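Local atomic coordinates of MGS-M4 (Unidentified, PDB entry 4Q3M), a protein that probably reduces carbonyl compounds with a nicotinamide cofactor, as an aldo-keto reductase of the TIM-barrel fold whose substrate is not known. Residues A[74-79]-A[107-112]; A[103-108]-A[136-141]; A[49-54]-A[92-97]. All coordinates share one frame; numbering follows the deposited sequence.

Contact 1 of 3, residues A[74-79]-A[107-112]; sequences LWNTDQ and WFKGYD
Gln79 reaches across to the backbone carbonyl of Trp107 and the side chain of Lys109, joining two neighbouring strand-to-helix loops of the (beta/alpha)8 barrel, one following strand 69-74 and the other strand 102-105. Its CG stands anti to its own carbonyl carbon (chi1 -70°), and the extended chain beyond carries the amide to Trp107, where NE2 donates to Trp107 O at 2.8 Å. The bond is bent, with an N-H...O angle of 131°, and the donor sits somewhat off the carbonyl plane. A water lies beside it: NE2 of Gln79 also donates to this water at 2.7 Å, as does the backbone N of Trp107, while Asn76 OD1 and Leu74 O lie within bonding range. Replacing Gln79 by an alanine would probably leave Trp107 O and the water without their shared amide donor and open a gap beside the Lys109 chain.

That chain, bent at both chi2 and chi3, crosses the Gln79 side chain at about a right angle, with CG of Lys109 3.4 Å from NE2 of Gln79. The bends carry its ammonium to Val272 O and Tyr274 O of the C-terminal tail, and Asn76 ND2 also donates to Tyr274 O, which ties both loops to the chain terminus. Asn76 turns its other amide atom to the indole edge, where OD1 lies 3.2 Å from CD1 of Trp107, close to the ring plane; the amide and indole planes stand 77° apart. Beyond it the two indoles run alongside each other, pointing the same way but with nearly perpendicular planes. They meet through a corner of the Trp75 six-membered ring, whose CZ3 lies 3.6 Å from NE1 of Trp107.

Contact 2 of 3, residues A[103-108]-A[136-141]; sequences YLIHWF and SNFNVH
Asn137 lays its side-chain amide flat over one face of the Trp107 indole, the two planes only 2° from parallel. Its ND2 sits 3.4 Å above the indole plane, over the ring's centre, and its CG is 3.4 Å from CZ3 of Trp107. The rotation of the amide is fixed from both ends: ND2 donates to His106 O at 2.8 Å in an almost perfectly straight bond (179°), and OD1 pairs with Tyr184 OH. The same ND2 faces the edge of the His106 imidazole, nearly in its plane, 4.0 Å from CD2 of His106.

Further along, the amide-on-ring stacking gives way to a T-shaped pair of phenyl rings. With CG anti to its backbone N (chi1 -179°), Phe108 swings its ring to Phe138 and presents its edge, through CD1, to the face of that ring, with centroids 5.5 Å apart and planes nearly perpendicular. A water accepts from Phe108 N and donates to Asn137 O, joining the backbones between the two ring contacts, while Ser136 N makes a weak bond to Ile105 O where the strands end. Such a side-by-side run of loops leaving adjacent parallel strands is characteristic of the C-terminal rim of a TIM barrel, the end at which aldo-keto reductases place their active site.

Contact 3 of 3, residues A[49-54]-A[92-97]; sequences GNEEEV and LKNLGL
Leu95 packs against the first turn of helix 51-59, so that the end of one outer helix of the TIM barrel, 81-94, meets the beginning of its neighbour. The tight part faces inward. CD2 of Leu95 lies 3.3 Å from Glu51 O and continues to CG1 of Val54 at 4.2 Å, the two apolar side chains running alongside each other; Val54 also touches Val31 of helix 26-37. The backbones approach closely enough for two reciprocal CA-H...O contacts, Leu95 CA to Glu51 O at 3.5 Å and Glu52 CA to Asn94 O at 3.5 Å.

The buried carboxylate of Glu51 gets its stronger bonds elsewhere, OE2 meeting Thr72 OG1 and Ser91 OG, which is likely to stabilise its charge. Toward Asn94 it offers only a weak link: ND2 of Asn94 points almost straight at OE1 of Glu51, but from 3.5 Å, with the amide and carboxylate planes 56° apart.

Outward, toward solvent, the packing thins. Glu52 merely lays its CG 4.1 Å from CB of Asn94, and its carboxylate makes a long, weak ion pair with Arg56 of its own helix. Beyond Leu95 the chain leaves the helix through a Schellman motif with Gly96 at positive phi: Leu97 N makes a weak bond back to Leu92 O, and Gly96 N bonds to Lys93 O at 3.1 Å.

Contacts 1 and 2 are neighbours on one rim of the barrel, with centres about 9 Å apart, and share Trp107 and Phe108: the loop after strand 102-105 meets the preceding loop in contact 1 and the following one in contact 2. Contact 2 is fully buried and relies on flat groups set against each other, whereas contact 1, partly buried, works through side-chain amides sharing one water and through the C-terminal tail. Contact 3 lies about 21 and 22 Å from contacts 1 and 2, centre to centre, and touches neither. It joins outer helices instead of rim loops: aliphatic packing, close backbone approach and a single weak amide-carboxylate bond inside, an exposed glutamate outside, no aromatic pair.

Contact 1 of 3, residues A[74-79]-A[107-112]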
loop_
_atom_site.group_PDB
_atom_site.type_symbol
_atom_site.label_atom_id
_atom_site.label_comp_id
_atom_site.label_asym_id
_atom_site.label_seq_id
_atom_site.Cartn_x
_atom_site.Cartn_y
_atom_site.Cartn_z
ATOM N N LEU A 74 2.657 10.968 -17.688
ATOM C CA LEU A 74 1.317 11.317 -18.117
ATOM C C LEU A 74 0.392 11.347 -16.902
ATOM O O LEU A 74 0.348 10.388 -16.133
ATOM C CB LEU A 74 0.805 10.314 -19.141
ATOM C CG LEU A 74 -0.702 10.423 -19.306
ATOM C CD1 LEU A 74 -0.972 11.418 -20.403
ATOM C CD2 LEU A 74 -1.331 9.105 -19.598
ATOM N N TRP A 75 -0.347 12.438 -16.728
ATOM C CA TRP A 75 -1.183 12.597 -15.541
ATOM C C TRP A 75 -2.507 11.835 -15.647
ATOM O O TRP A 75 -2.974 11.529 -16.745
ATOM C CB TRP A 75 -1.444 14.082 -15.275
ATOM C CG TRP A 75 -2.175 14.352 -13.998
ATOM C CD1 TRP A 75 -3.374 14.986 -13.860
ATOM C CD2 TRP A 75 -1.763 13.979 -12.676
ATOM N NE1 TRP A 75 -3.730 15.040 -12.534
ATOM C CE2 TRP A 75 -2.759 14.428 -11.786
ATOM C CE3 TRP A 75 -0.648 13.313 -12.157
ATOM C CZ2 TRP A 75 -2.674 14.234 -10.409
ATOM C CZ3 TRP A 75 -0.566 13.121 -10.789
ATOM C CH2 TRP A 75 -1.573 13.579 -9.932
ATOM N N ASN A 76 -3.095 11.538 -14.490
ATOM C CA ASN A 76 -4.308 10.730 -14.379
ATOM C C ASN A 76 -5.463 11.178 -15.271
ATOM O O ASN A 76 -6.169 10.350 -15.846
ATOM C CB ASN A 76 -4.786 10.714 -12.924
ATOM C CG ASN A 76 -3.693 10.311 -11.955
ATOM O OD1 ASN A 76 -2.541 10.116 -12.343
ATOM N ND2 ASN A 76 -4.048 10.191 -10.680
ATOM N N THR A 77 -5.653 12.489 -15.381
ATOM C CA THR A 77 -6.786 13.038 -16.120
ATOM C C THR A 77 -6.675 12.818 -17.626
ATOM O O THR A 77 -7.662 12.951 -18.351
ATOM C CB THR A 77 -6.942 14.550 -15.860
ATOM O OG1 THR A 77 -5.779 15.241 -16.332
ATOM C CG2 THR A 77 -7.123 14.821 -14.375
ATOM N N ASP A 78 -5.479 12.481 -18.096
ATOM C CA ASP A 78 -5.245 12.345 -19.529
ATOM C C ASP A 78 -5.184 10.888 -19.986
ATOM O O ASP A 78 -4.856 10.613 -21.141
ATOM C CB ASP A 78 -3.947 13.051 -19.921
ATOM C CG ASP A 78 -4.025 14.554 -19.771
ATOM O OD1 ASP A 78 -5.123 15.119 -19.954
ATOM O OD2 ASP A 78 -2.980 15.171 -19.472
ATOM N N GLN A 79 -5.490 9.956 -19.087
ATOM C CA GLN A 79 -5.450 8.540 -19.438
ATOM C C GLN A 79 -6.528 8.202 -20.463
ATOM O O GLN A 79 -7.651 8.704 -20.390
ATOM C CB GLN A 79 -5.597 7.661 -18.192
ATOM C CG GLN A 79 -4.389 7.703 -17.269
ATOM C CD GLN A 79 -4.344 6.534 -16.302
ATOM O OE1 GLN A 79 -5.054 5.543 -16.475
ATOM N NE2 GLN A 79 -3.504 6.644 -15.280
ATOM N N TRP A 107 -0.065 7.215 -12.380
ATOM C CA TRP A 107 -0.803 6.433 -11.392
ATOM C C TRP A 107 -1.695 5.388 -12.057
ATOM O O TRP A 107 -2.025 5.500 -13.238
ATOM C CB TRP A 107 -1.658 7.344 -10.506
ATOM C CG TRP A 107 -0.880 8.308 -9.661
ATOM C CD1 TRP A 107 -0.491 9.569 -10.005
ATOM C CD2 TRP A 107 -0.418 8.097 -8.320
ATOM N NE1 TRP A 107 0.194 10.155 -8.967
ATOM C CE2 TRP A 107 0.252 9.272 -7.921
ATOM C CE3 TRP A 107 -0.502 7.030 -7.422
ATOM C CZ2 TRP A 107 0.836 9.407 -6.663
ATOM C CZ3 TRP A 107 0.078 7.166 -6.173
ATOM C CH2 TRP A 107 0.738 8.346 -5.804
ATOM N N PHE A 108 -2.088 4.377 -11.290
ATOM C CA PHE A 108 -3.030 3.376 -11.775
ATOM C C PHE A 108 -4.462 3.879 -11.627
ATOM O O PHE A 108 -4.873 4.300 -10.547
ATOM C CB PHE A 108 -2.852 2.053 -11.027
ATOM C CG PHE A 108 -3.780 0.965 -11.489
ATOM C CD1 PHE A 108 -3.507 0.246 -12.640
ATOM C CD2 PHE A 108 -4.922 0.658 -10.767
ATOM C CE1 PHE A 108 -4.358 -0.757 -13.066
ATOM C CE2 PHE A 108 -5.777 -0.343 -11.188
ATOM C CZ PHE A 108 -5.494 -1.052 -12.338
ATOM N N LYS A 109 -5.216 3.838 -12.722
ATOM C CA LYS A 109 -6.594 4.314 -12.724
ATOM C C LYS A 109 -7.522 3.305 -13.390
ATOM O O LYS A 109 -8.381 3.673 -14.190
ATOM C CB LYS A 109 -6.694 5.666 -13.435
ATOM C CG LYS A 109 -5.871 6.775 -12.796
ATOM C CD LYS A 109 -6.502 7.267 -11.504
ATOM C CE LYS A 109 -7.842 7.938 -11.768
ATOM N NZ LYS A 109 -8.409 8.558 -10.538
ATOM N N GLY A 110 -7.347 2.031 -13.055
ATOM C CA GLY A 110 -8.125 0.969 -13.666
ATOM C C GLY A 110 -7.348 0.281 -14.772
ATOM O O GLY A 110 -6.505 0.898 -15.422
ATOM N N TYR A 111 -7.629 -1.001 -14.984
ATOM C CA TYR A 111 -6.914 -1.785 -15.985
ATOM C C TYR A 111 -7.159 -1.269 -17.399
ATOM O O TYR A 111 -6.223 -1.127 -18.186
ATOM C CB TYR A 111 -7.313 -3.261 -15.901
ATOM C CG TYR A 111 -6.912 -3.937 -14.611
ATOM C CD1 TYR A 111 -5.578 -4.019 -14.232
ATOM C CD2 TYR A 111 -7.865 -4.506 -13.776
ATOM C CE1 TYR A 111 -5.206 -4.638 -13.054
ATOM C CE2 TYR A 111 -7.503 -5.130 -12.598
ATOM C CZ TYR A 111 -6.172 -5.193 -12.241
ATOM O OH TYR A 111 -5.805 -5.813 -11.069
ATOM N N ASP A 112 -8.421 -0.992 -17.716
ATOM C CA ASP A 112 -8.792 -0.534 -19.049
ATOM C C ASP A 112 -8.145 0.808 -19.379
ATOM O O ASP A 112 -7.676 1.019 -20.497
ATOM C CB ASP A 112 -10.312 -0.430 -19.179
ATOM C CG ASP A 112 -10.752 -0.092 -20.591
ATOM O OD1 ASP A 112 -10.921 -1.027 -21.401
ATOM O OD2 ASP A 112 -10.930 1.107 -20.889
HETATM O O HOH W 1 -1.719 8.612 -14.586
#

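Contact 2 of 3, residues A[103-108]-A[136-141]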
loop_
_atom_site.group_PDB
_atom_site.type_symbol
_atom_site.label_atom_id
_atom_site.label_comp_id
_atom_site.label_asym_id
_atom_site.label_seq_id
_atom_site.Cartn_x
_atom_site.Cartn_y
_atom_site.Cartn_z
ATOM N N TYR A 103 8.781 7.705 -20.896
ATOM C CA TYR A 103 7.432 8.200 -20.641
ATOM C C TYR A 103 6.688 7.224 -19.735
ATOM O O TYR A 103 6.608 6.032 -20.028
ATOM C CB TYR A 103 6.677 8.405 -21.955
ATOM C CG TYR A 103 5.520 9.374 -21.861
ATOM C CD1 TYR A 103 5.650 10.578 -21.182
ATOM C CD2 TYR A 103 4.305 9.096 -22.471
ATOM C CE1 TYR A 103 4.597 11.471 -21.098
ATOM C CE2 TYR A 103 3.245 9.984 -22.394
ATOM C CZ TYR A 103 3.398 11.170 -21.707
ATOM O OH TYR A 103 2.348 12.056 -21.627
ATOM N N LEU A 104 6.147 7.734 -18.633
ATOM C CA LEU A 104 5.528 6.880 -17.624
ATOM C C LEU A 104 4.055 7.197 -17.392
ATOM O O LEU A 104 3.628 8.346 -17.509
ATOM C CB LEU A 104 6.278 7.003 -16.294
ATOM C CG LEU A 104 7.782 6.731 -16.270
ATOM C CD1 LEU A 104 8.345 7.010 -14.884
ATOM C CD2 LEU A 104 8.080 5.303 -16.689
ATOM N N ILE A 105 3.284 6.165 -17.062
ATOM C CA ILE A 105 1.939 6.352 -16.534
ATOM C C ILE A 105 2.072 6.667 -15.049
ATOM O O ILE A 105 2.602 5.860 -14.286
ATOM C CB ILE A 105 1.054 5.108 -16.738
ATOM C CG1 ILE A 105 1.036 4.698 -18.214
ATOM C CG2 ILE A 105 -0.358 5.370 -16.237
ATOM C CD1 ILE A 105 0.194 3.472 -18.502
ATOM N N HIS A 106 1.599 7.842 -14.646
ATOM C CA HIS A 106 1.872 8.363 -13.308
ATOM C C HIS A 106 1.210 7.545 -12.198
ATOM O O HIS A 106 1.846 7.223 -11.195
ATOM C CB HIS A 106 1.425 9.823 -13.215
ATOM C CG HIS A 106 2.216 10.636 -12.238
ATOM N ND1 HIS A 106 2.438 11.986 -12.404
ATOM C CD2 HIS A 106 2.840 10.290 -11.087
ATOM C CE1 HIS A 106 3.164 12.437 -11.397
ATOM N NE2 HIS A 106 3.422 11.429 -10.584
ATOM N N TRP A 107 -0.065 7.215 -12.380
ATOM C CA TRP A 107 -0.803 6.433 -11.392
ATOM C C TRP A 107 -1.695 5.388 -12.057
ATOM O O TRP A 107 -2.025 5.500 -13.238
ATOM C CB TRP A 107 -1.658 7.344 -10.506
ATOM C CG TRP A 107 -0.880 8.308 -9.661
ATOM C CD1 TRP A 107 -0.491 9.569 -10.005
ATOM C CD2 TRP A 107 -0.418 8.097 -8.320
ATOM N NE1 TRP A 107 0.194 10.155 -8.967
ATOM C CE2 TRP A 107 0.252 9.272 -7.921
ATOM C CE3 TRP A 107 -0.502 7.030 -7.422
ATOM C CZ2 TRP A 107 0.836 9.407 -6.663
ATOM C CZ3 TRP A 107 0.078 7.166 -6.173
ATOM C CH2 TRP A 107 0.738 8.346 -5.804
ATOM N N PHE A 108 -2.088 4.377 -11.290
ATOM C CA PHE A 108 -3.030 3.376 -11.775
ATOM C C PHE A 108 -4.462 3.879 -11.627
ATOM O O PHE A 108 -4.873 4.300 -10.547
ATOM C CB PHE A 108 -2.852 2.053 -11.027
ATOM C CG PHE A 108 -3.780 0.965 -11.489
ATOM C CD1 PHE A 108 -3.507 0.246 -12.640
ATOM C CD2 PHE A 108 -4.922 0.658 -10.767
ATOM C CE1 PHE A 108 -4.358 -0.757 -13.066
ATOM C CE2 PHE A 108 -5.777 -0.343 -11.188
ATOM C CZ PHE A 108 -5.494 -1.052 -12.338
ATOM N N SER A 136 4.364 4.103 -13.349
ATOM C CA SER A 136 4.715 4.609 -12.029
ATOM C C SER A 136 3.574 4.334 -11.057
ATOM O O SER A 136 2.405 4.369 -11.444
ATOM C CB SER A 136 5.027 6.105 -12.083
ATOM O OG SER A 136 5.368 6.601 -10.800
ATOM N N ASN A 137 3.923 4.057 -9.803
ATOM C CA ASN A 137 2.950 3.714 -8.767
ATOM C C ASN A 137 2.078 2.520 -9.151
ATOM O O ASN A 137 0.901 2.458 -8.798
ATOM C CB ASN A 137 2.061 4.915 -8.438
ATOM C CG ASN A 137 2.841 6.075 -7.852
ATOM O OD1 ASN A 137 3.316 6.009 -6.719
ATOM N ND2 ASN A 137 2.967 7.152 -8.619
ATOM N N PHE A 138 2.664 1.576 -9.880
ATOM C CA PHE A 138 1.975 0.342 -10.225
ATOM C C PHE A 138 2.390 -0.777 -9.279
ATOM O O PHE A 138 3.580 -1.021 -9.079
ATOM C CB PHE A 138 2.266 -0.058 -11.674
ATOM C CG PHE A 138 1.314 0.538 -12.675
ATOM C CD1 PHE A 138 0.902 1.856 -12.564
ATOM C CD2 PHE A 138 0.838 -0.220 -13.732
ATOM C CE1 PHE A 138 0.029 2.405 -13.486
ATOM C CE2 PHE A 138 -0.036 0.323 -14.657
ATOM C CZ PHE A 138 -0.441 1.637 -14.534
ATOM N N ASN A 139 1.408 -1.451 -8.691
ATOM C CA ASN A 139 1.689 -2.593 -7.835
ATOM C C ASN A 139 1.798 -3.861 -8.674
ATOM O O ASN A 139 1.741 -3.802 -9.901
ATOM C CB ASN A 139 0.613 -2.748 -6.759
ATOM C CG ASN A 139 1.157 -3.346 -5.473
ATOM O OD1 ASN A 139 2.229 -3.952 -5.462
ATOM N ND2 ASN A 139 0.419 -3.179 -4.382
ATOM N N VAL A 140 1.952 -5.002 -8.010
ATOM C CA VAL A 140 2.202 -6.266 -8.698
ATOM C C VAL A 140 1.079 -6.659 -9.657
ATOM O O VAL A 140 1.336 -6.958 -10.823
ATOM C CB VAL A 140 2.426 -7.414 -7.692
ATOM C CG1 VAL A 140 2.432 -8.758 -8.407
ATOM C CG2 VAL A 140 3.726 -7.202 -6.928
ATOM N N HIS A 141 -0.162 -6.651 -9.178
ATOM C CA HIS A 141 -1.284 -7.082 -10.008
ATOM C C HIS A 141 -1.547 -6.112 -11.158
ATOM O O HIS A 141 -2.114 -6.495 -12.182
ATOM C CB HIS A 141 -2.552 -7.268 -9.166
ATOM C CG HIS A 141 -2.951 -6.058 -8.380
ATOM N ND1 HIS A 141 -2.301 -5.670 -7.229
ATOM C CD2 HIS A 141 -3.948 -5.162 -8.569
ATOM C CE1 HIS A 141 -2.874 -4.580 -6.748
ATOM N NE2 HIS A 141 -3.876 -4.252 -7.543
HETATM O O HOH W 2 4.054 10.140 -7.604
HETATM O O HOH W 3 -1.462 3.811 -8.416
#

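Contact 3 of 3, residues A[49-54]-A[92-97]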
loop_
_atom_site.group_PDB
_atom_site.type_symbol
_atom_site.label_atom_id
_atom_site.label_comp_id
_atom_site.label_asym_id
_atom_site.label_seq_id
_atom_site.Cartn_x
_atom_site.Cartn_y
_atom_site.Cartn_z
ATOM N N GLY A 49 4.247 20.924 -13.643
ATOM C CA GLY A 49 4.128 22.204 -14.315
ATOM C C GLY A 49 5.457 22.916 -14.474
ATOM O O GLY A 49 5.518 24.144 -14.439
ATOM N N ASN A 50 6.526 22.144 -14.644
ATOM C CA ASN A 50 7.851 22.721 -14.835
ATOM C C ASN A 50 8.528 22.221 -16.108
ATOM O O ASN A 50 9.717 22.450 -16.314
ATOM C CB ASN A 50 8.743 22.437 -13.619
ATOM C CG ASN A 50 8.882 20.951 -13.317
ATOM O OD1 ASN A 50 8.697 20.099 -14.186
ATOM N ND2 ASN A 50 9.217 20.638 -12.071
ATOM N N GLU A 51 7.759 21.538 -16.954
ATOM C CA GLU A 51 8.269 21.018 -18.220
ATOM C C GLU A 51 8.855 22.132 -19.080
ATOM O O GLU A 51 9.780 21.910 -19.863
ATOM C CB GLU A 51 7.162 20.295 -18.989
ATOM C CG GLU A 51 6.698 19.001 -18.346
ATOM C CD GLU A 51 5.527 18.378 -19.080
ATOM O OE1 GLU A 51 4.619 19.127 -19.496
ATOM O OE2 GLU A 51 5.518 17.140 -19.243
ATOM N N GLU A 52 8.306 23.331 -18.926
ATOM C CA GLU A 52 8.784 24.499 -19.648
ATOM C C GLU A 52 10.160 24.937 -19.152
ATOM O O GLU A 52 11.081 25.133 -19.946
ATOM C CB GLU A 52 7.784 25.647 -19.513
ATOM C CG GLU A 52 6.459 25.402 -20.215
ATOM C CD GLU A 52 5.588 26.641 -20.260
ATOM O OE1 GLU A 52 6.133 27.745 -20.471
ATOM O OE2 GLU A 52 4.359 26.513 -20.085
ATOM N N GLU A 53 10.296 25.081 -17.837
ATOM C CA GLU A 53 11.550 25.526 -17.237
ATOM C C GLU A 53 12.637 24.460 -17.331
ATOM O O GLU A 53 13.815 24.780 -17.497
ATOM C CB GLU A 53 11.335 25.921 -15.776
ATOM C CG GLU A 53 10.440 27.134 -15.587
ATOM C CD GLU A 53 10.365 27.582 -14.141
ATOM O OE1 GLU A 53 11.008 26.940 -13.284
ATOM O OE2 GLU A 53 9.662 28.576 -13.862
ATOM N N VAL A 54 12.240 23.197 -17.220
ATOM C CA VAL A 54 13.181 22.088 -17.338
ATOM C C VAL A 54 13.734 22.004 -18.758
ATOM O O VAL A 54 14.941 21.866 -18.956
ATOM C CB VAL A 54 12.524 20.743 -16.960
ATOM C CG1 VAL A 54 13.410 19.577 -17.375
ATOM C CG2 VAL A 54 12.235 20.694 -15.467
ATOM N N LEU A 92 5.828 17.213 -24.895
ATOM C CA LEU A 92 6.934 17.281 -25.836
ATOM C C LEU A 92 7.238 18.719 -26.247
ATOM O O LEU A 92 8.398 19.127 -26.299
ATOM C CB LEU A 92 6.611 16.433 -27.064
ATOM C CG LEU A 92 7.781 16.100 -27.978
ATOM C CD1 LEU A 92 8.820 15.331 -27.189
ATOM C CD2 LEU A 92 7.302 15.292 -29.171
ATOM N N LYS A 93 6.188 19.484 -26.526
ATOM C CA LYS A 93 6.339 20.873 -26.946
ATOM C C LYS A 93 6.798 21.768 -25.797
ATOM O O LYS A 93 7.632 22.652 -25.990
ATOM C CB LYS A 93 5.028 21.399 -27.532
ATOM C CG LYS A 93 4.702 20.832 -28.904
ATOM C CD LYS A 93 3.364 21.340 -29.413
ATOM C CE LYS A 93 3.069 20.805 -30.804
ATOM N NZ LYS A 93 1.762 21.294 -31.324
ATOM N N ASN A 94 6.248 21.537 -24.609
ATOM C CA ASN A 94 6.655 22.286 -23.424
ATOM C C ASN A 94 8.135 22.084 -23.120
ATOM O O ASN A 94 8.842 23.027 -22.769
ATOM C CB ASN A 94 5.818 21.877 -22.210
ATOM C CG ASN A 94 4.383 22.357 -22.300
ATOM O OD1 ASN A 94 4.087 23.346 -22.970
ATOM N ND2 ASN A 94 3.482 21.657 -21.621
ATOM N N LEU A 95 8.595 20.846 -23.271
ATOM C CA LEU A 95 9.987 20.501 -23.009
ATOM C C LEU A 95 10.925 20.991 -24.108
ATOM O O LEU A 95 12.144 20.958 -23.946
ATOM C CB LEU A 95 10.135 18.987 -22.839
ATOM C CG LEU A 95 9.669 18.406 -21.505
ATOM C CD1 LEU A 95 9.485 16.901 -21.607
ATOM C CD2 LEU A 95 10.667 18.749 -20.411
ATOM N N GLY A 96 10.360 21.433 -25.227
ATOM C CA GLY A 96 11.164 21.916 -26.337
ATOM C C GLY A 96 12.001 20.817 -26.966
ATOM O O GLY A 96 12.985 21.081 -27.658
ATOM N N LEU A 97 11.610 19.578 -26.694
ATOM C CA LEU A 97 12.193 18.407 -27.328
ATOM C C LEU A 97 11.199 17.931 -28.366
ATOM O O LEU A 97 10.066 18.391 -28.368
ATOM C CB LEU A 97 12.444 17.302 -26.305
ATOM C CG LEU A 97 13.062 17.710 -24.969
ATOM C CD1 LEU A 97 12.925 16.576 -23.970
ATOM C CD2 LEU A 97 14.516 18.109 -25.132
#